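Local structure of glcnac-alpha-1,4-gal-releasing endo-beta-galactosidase (Clostridium perfringens, 1UPS) at residues G72-P84 with D90-D102. The protein probably hydrolyses internal beta-galactosidic bonds in glycans, releasing the disaccharide GlcNAc-alpha-1,4-Gal, and binds a calcium ion. Residues are numbered along the deposited sequence; the frame is centred on the assembly and turned at random.
Sequences GSLVEYITEDQKP and DGTVRSSAIMSFD. With CA (calcium ion), chain C.
Arg-94 leaves its strand with CG anti to the carbonyl carbon, then turns about CG-CD (chi3 -85°), which brings the guanidinium edge to the carbonyls of the turn of residues 79-82; Gln-82, its CG anti to the backbone N (chi1 -174°), stretches back toward Ser-96. NH2 of Arg-94 donates to two carbonyls of that type I turn: Gln-82 O at 3.0 Å, on a lone pair, and Glu-80 O at 3.1 Å, which lies in the guanidinium plane although the donor sits well above the carbonyl's own plane. NH1 meets Asp-255, just past strand 246-254, in a salt bridge. Strands 73-78 and 94-99 belong to the two facing sheets of the GH16 beta-sandwich, a jelly roll, and run nearly antiparallel (158°) without backbone pairing. Ser-96 OG bridges them, donating to Tyr-77 O at 2.6 Å from above the carbonyl plane and accepting from Gln-82 NE2 at 3.2 Å; Gln-82 OE1 accepts hydrogen bonds from Thr-79 N and Asn-66 ND2. Further along the strands, Leu-74 CD2 and Ile-98 CD1 meet tip to tip at 3.6 Å, near the buried Glu-76 carboxylate, whose OE2 is hydrogen-bonded to Trp-269 NE1. Just before Leu-74's strand, Gly-72 O binds calcium with Glu-37 and Asp-272. At the other end Pro-84 CG packs on Thr-92 CA, 3.7 Å away.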
loop_
_atom_site.group_PDB
_atom_site.type_symbol
_atom_site.label_atom_id
_atom_site.label_comp_id
_atom_site.label_asym_id
_atom_site.label_seq_id
_atom_site.Cartn_x
_atom_site.Cartn_y
_atom_site.Cartn_z
ATOM N N GLY A 72 -14.153 -22.285 5.577
ATOM C CA GLY A 72 -14.303 -21.324 4.491
ATOM C C GLY A 72 -13.059 -20.521 4.101
ATOM O O GLY A 72 -13.187 -19.538 3.364
ATOM N N SER A 73 -11.874 -20.939 4.558
ATOM C CA SER A 73 -10.629 -20.203 4.269
ATOM C C SER A 73 -9.582 -21.086 3.631
ATOM O O SER A 73 -9.519 -22.295 3.906
ATOM C CB SER A 73 -10.042 -19.620 5.565
ATOM O OG SER A 73 -10.861 -18.569 6.058
ATOM N N LEU A 74 -8.752 -20.493 2.780
ATOM C CA LEU A 74 -7.490 -21.141 2.422
ATOM C C LEU A 74 -6.526 -21.011 3.608
ATOM O O LEU A 74 -6.265 -19.895 4.101
ATOM C CB LEU A 74 -6.884 -20.473 1.177
ATOM C CG LEU A 74 -5.439 -20.857 0.815
ATOM C CD1 LEU A 74 -5.397 -22.290 0.298
ATOM C CD2 LEU A 74 -4.905 -19.860 -0.238
ATOM N N VAL A 75 -5.998 -22.148 4.053
ATOM C CA VAL A 75 -4.984 -22.190 5.104
ATOM C C VAL A 75 -3.669 -22.721 4.510
ATOM O O VAL A 75 -3.456 -23.941 4.405
ATOM C CB VAL A 75 -5.444 -23.040 6.327
ATOM C CG1 VAL A 75 -4.343 -23.128 7.414
ATOM C CG2 VAL A 75 -6.746 -22.492 6.902
ATOM N N GLU A 76 -2.803 -21.791 4.108
ATOM C CA GLU A 76 -1.437 -22.143 3.690
ATOM C C GLU A 76 -0.629 -22.438 4.934
ATOM O O GLU A 76 -0.736 -21.707 5.906
ATOM C CB GLU A 76 -0.807 -20.940 2.979
ATOM C CG GLU A 76 -1.521 -20.606 1.681
ATOM C CD GLU A 76 -0.847 -19.459 0.932
ATOM O OE1 GLU A 76 -0.807 -19.506 -0.323
ATOM O OE2 GLU A 76 -0.374 -18.517 1.600
ATOM N N TYR A 77 0.191 -23.488 4.908
ATOM C CA TYR A 77 0.983 -23.834 6.077
ATOM C C TYR A 77 2.346 -24.393 5.710
ATOM O O TYR A 77 2.537 -24.940 4.612
ATOM C CB TYR A 77 0.224 -24.804 7.008
ATOM C CG TYR A 77 -0.139 -26.175 6.447
ATOM C CD1 TYR A 77 -1.386 -26.416 5.856
ATOM C CD2 TYR A 77 0.756 -27.249 6.550
ATOM C CE1 TYR A 77 -1.731 -27.718 5.375
ATOM C CE2 TYR A 77 0.424 -28.530 6.067
ATOM C CZ TYR A 77 -0.812 -28.756 5.491
ATOM O OH TYR A 77 -1.113 -30.026 5.023
ATOM N N ILE A 78 3.277 -24.225 6.640
ATOM C CA ILE A 78 4.601 -24.826 6.546
ATOM C C ILE A 78 4.732 -25.820 7.695
ATOM O O ILE A 78 4.555 -25.449 8.858
ATOM C CB ILE A 78 5.695 -23.761 6.705
ATOM C CG1 ILE A 78 5.489 -22.619 5.690
ATOM C CG2 ILE A 78 7.102 -24.421 6.560
ATOM C CD1 ILE A 78 6.424 -21.377 5.941
ATOM N N THR A 79 5.064 -27.068 7.379
ATOM C CA THR A 79 5.300 -28.049 8.438
ATOM C C THR A 79 6.725 -27.991 8.963
ATOM O O THR A 79 7.636 -27.483 8.280
ATOM C CB THR A 79 5.024 -29.476 7.971
ATOM O OG1 THR A 79 5.859 -29.771 6.843
ATOM C CG2 THR A 79 3.581 -29.608 7.440
ATOM N N GLU A 80 6.908 -28.559 10.156
ATOM C CA GLU A 80 8.219 -28.593 10.805
ATOM C C GLU A 80 9.258 -29.326 9.952
ATOM O O GLU A 80 10.441 -28.990 10.002
ATOM C CB GLU A 80 8.115 -29.249 12.185
ATOM C CG GLU A 80 9.373 -29.080 13.036
ATOM C CD GLU A 80 9.219 -29.596 14.464
ATOM O OE1 GLU A 80 8.070 -29.831 14.938
ATOM O OE2 GLU A 80 10.269 -29.762 15.126
ATOM N N ASP A 81 8.815 -30.319 9.181
ATOM C CA ASP A 81 9.714 -31.091 8.322
ATOM C C ASP A 81 9.698 -30.669 6.846
ATOM O O ASP A 81 10.259 -31.362 5.975
ATOM C CB ASP A 81 9.475 -32.609 8.495
ATOM C CG ASP A 81 8.037 -33.036 8.174
ATOM O OD1 ASP A 81 7.152 -32.171 7.924
ATOM O OD2 ASP A 81 7.705 -34.237 8.160
ATOM N N GLN A 82 9.065 -29.532 6.551
ATOM C CA GLN A 82 9.027 -29.029 5.175
ATOM C C GLN A 82 10.439 -28.677 4.692
ATOM O O GLN A 82 11.250 -28.166 5.473
ATOM C CB GLN A 82 8.083 -27.818 5.084
ATOM C CG GLN A 82 7.850 -27.297 3.674
ATOM C CD GLN A 82 6.612 -26.439 3.586
ATOM O OE1 GLN A 82 5.604 -26.734 4.247
ATOM N NE2 GLN A 82 6.669 -25.393 2.763
ATOM N N LYS A 83 10.743 -28.971 3.424
ATOM C CA LYS A 83 12.084 -28.646 2.889
ATOM C C LYS A 83 12.132 -27.246 2.300
ATOM O O LYS A 83 11.082 -26.698 1.943
ATOM C CB LYS A 83 12.492 -29.666 1.822
ATOM C CG LYS A 83 12.555 -31.086 2.367
ATOM C CD LYS A 83 13.285 -31.987 1.361
ATOM C CE LYS A 83 13.933 -33.182 2.033
ATOM N NZ LYS A 83 12.906 -34.117 2.581
ATOM N N PRO A 84 13.330 -26.654 2.164
ATOM C CA PRO A 84 13.428 -25.334 1.514
ATOM C C PRO A 84 12.805 -25.337 0.115
ATOM O O PRO A 84 12.908 -26.370 -0.578
ATOM C CB PRO A 84 14.944 -25.071 1.426
ATOM C CG PRO A 84 15.551 -25.932 2.536
ATOM C CD PRO A 84 14.629 -27.149 2.660
ATOM N N ASP A 90 17.640 -19.657 -2.930
ATOM C CA ASP A 90 17.147 -18.949 -1.757
ATOM C C ASP A 90 17.605 -19.559 -0.441
ATOM O O ASP A 90 17.023 -19.250 0.608
ATOM C CB ASP A 90 15.612 -18.828 -1.798
ATOM C CG ASP A 90 15.099 -17.582 -1.099
ATOM O OD1 ASP A 90 13.903 -17.546 -0.759
ATOM O OD2 ASP A 90 15.831 -16.588 -0.837
ATOM N N GLY A 91 18.623 -20.415 -0.489
ATOM C CA GLY A 91 19.155 -21.033 0.723
ATOM C C GLY A 91 18.083 -21.856 1.417
ATOM O O GLY A 91 17.272 -22.514 0.753
ATOM N N THR A 92 18.028 -21.790 2.742
ATOM C CA THR A 92 17.116 -22.675 3.452
ATOM C C THR A 92 15.780 -22.011 3.811
ATOM O O THR A 92 15.100 -22.443 4.739
ATOM C CB THR A 92 17.792 -23.317 4.691
ATOM O OG1 THR A 92 18.391 -22.301 5.526
ATOM C CG2 THR A 92 18.975 -24.199 4.261
ATOM N N VAL A 93 15.397 -20.987 3.055
ATOM C CA VAL A 93 14.070 -20.365 3.245
ATOM C C VAL A 93 12.969 -21.385 2.930
ATOM O O VAL A 93 13.043 -22.104 1.930
ATOM C CB VAL A 93 13.880 -19.155 2.298
ATOM C CG1 VAL A 93 12.425 -18.634 2.329
ATOM C CG2 VAL A 93 14.869 -18.006 2.639
ATOM N N ARG A 94 11.950 -21.443 3.772
ATOM C CA ARG A 94 10.802 -22.289 3.489
ATOM C C ARG A 94 9.613 -21.408 3.196
ATOM O O ARG A 94 9.467 -20.356 3.817
ATOM C CB ARG A 94 10.554 -23.205 4.666
ATOM C CG ARG A 94 11.773 -24.166 4.805
ATOM C CD ARG A 94 11.612 -25.173 5.852
ATOM N NE ARG A 94 11.988 -24.701 7.182
ATOM C CZ ARG A 94 11.855 -25.471 8.248
ATOM N NH1 ARG A 94 12.212 -25.049 9.449
ATOM N NH2 ARG A 94 11.355 -26.699 8.096
ATOM N N SER A 95 8.777 -21.821 2.250
ATOM C CA SER A 95 7.578 -21.039 1.921
ATOM C C SER A 95 6.527 -21.946 1.309
ATOM O O SER A 95 6.871 -22.864 0.561
ATOM C CB SER A 95 7.912 -19.876 0.952
ATOM O OG SER A 95 6.739 -19.111 0.598
ATOM N N SER A 96 5.260 -21.687 1.635
ATOM C CA SER A 96 4.141 -22.310 0.942
ATOM C C SER A 96 3.396 -21.205 0.203
ATOM O O SER A 96 2.830 -20.291 0.833
ATOM C CB SER A 96 3.195 -23.001 1.924
ATOM O OG SER A 96 3.727 -24.250 2.349
ATOM N N ALA A 97 3.348 -21.305 -1.121
ATOM C CA ALA A 97 2.788 -20.215 -1.952
ATOM C C ALA A 97 1.770 -20.683 -2.998
ATOM O O ALA A 97 1.888 -21.795 -3.550
ATOM C CB ALA A 97 3.940 -19.468 -2.676
ATOM N N ILE A 98 0.798 -19.814 -3.295
ATOM C CA ILE A 98 0.042 -19.945 -4.538
ATOM C C ILE A 98 0.269 -18.692 -5.371
ATOM O O ILE A 98 0.547 -17.610 -4.817
ATOM C CB ILE A 98 -1.469 -20.240 -4.300
ATOM C CG1 ILE A 98 -2.183 -19.067 -3.593
ATOM C CG2 ILE A 98 -1.626 -21.549 -3.512
ATOM C CD1 ILE A 98 -3.723 -19.158 -3.618
ATOM N N MET A 99 0.173 -18.830 -6.698
ATOM C CA MET A 99 0.357 -17.672 -7.574
ATOM C C MET A 99 -0.713 -17.661 -8.639
ATOM O O MET A 99 -1.152 -18.718 -9.053
ATOM C CB MET A 99 1.724 -17.712 -8.265
ATOM C CG MET A 99 2.918 -18.010 -7.350
ATOM S SD MET A 99 4.491 -17.534 -8.081
ATOM C CE MET A 99 4.475 -18.579 -9.616
ATOM N N SER A 100 -1.123 -16.468 -9.079
ATOM C CA SER A 100 -2.147 -16.334 -10.131
ATOM C C SER A 100 -1.571 -16.360 -11.566
ATOM O O SER A 100 -2.227 -15.924 -12.514
ATOM C CB SER A 100 -2.980 -15.060 -9.911
ATOM O OG SER A 100 -2.247 -13.898 -10.290
ATOM N N PHE A 101 -0.359 -16.890 -11.717
ATOM C CA PHE A 101 0.337 -16.936 -13.014
ATOM C C PHE A 101 1.466 -17.968 -12.922
ATOM O O PHE A 101 1.808 -18.453 -11.827
ATOM C CB PHE A 101 0.950 -15.561 -13.342
ATOM C CG PHE A 101 2.002 -15.145 -12.350
ATOM C CD1 PHE A 101 1.633 -14.529 -11.153
ATOM C CD2 PHE A 101 3.346 -15.460 -12.572
ATOM C CE1 PHE A 101 2.608 -14.206 -10.189
ATOM C CE2 PHE A 101 4.330 -15.133 -11.622
ATOM C CZ PHE A 101 3.952 -14.502 -10.425
ATOM N N ASP A 102 2.047 -18.284 -14.073
ATOM C CA ASP A 102 3.235 -19.132 -14.147
ATOM C C ASP A 102 3.936 -18.664 -15.407
ATOM O O ASP A 102 3.411 -18.836 -16.504
ATOM C CB ASP A 102 2.803 -20.597 -14.239
ATOM C CG ASP A 102 3.963 -21.576 -14.217
ATOM O OD1 ASP A 102 3.679 -22.806 -14.295
ATOM O OD2 ASP A 102 5.161 -21.239 -14.125
HETATM CA CA CA C . -14.468 -17.935 2.181
HETATM O O HOH W 1 12.089 -27.170 11.496
HETATM O O HOH W 2 9.222 -24.686 1.302
HETATM O O HOH W 3 -16.328 -18.209 3.804
HETATM O O HOH W 4 -15.937 -16.252 1.361
#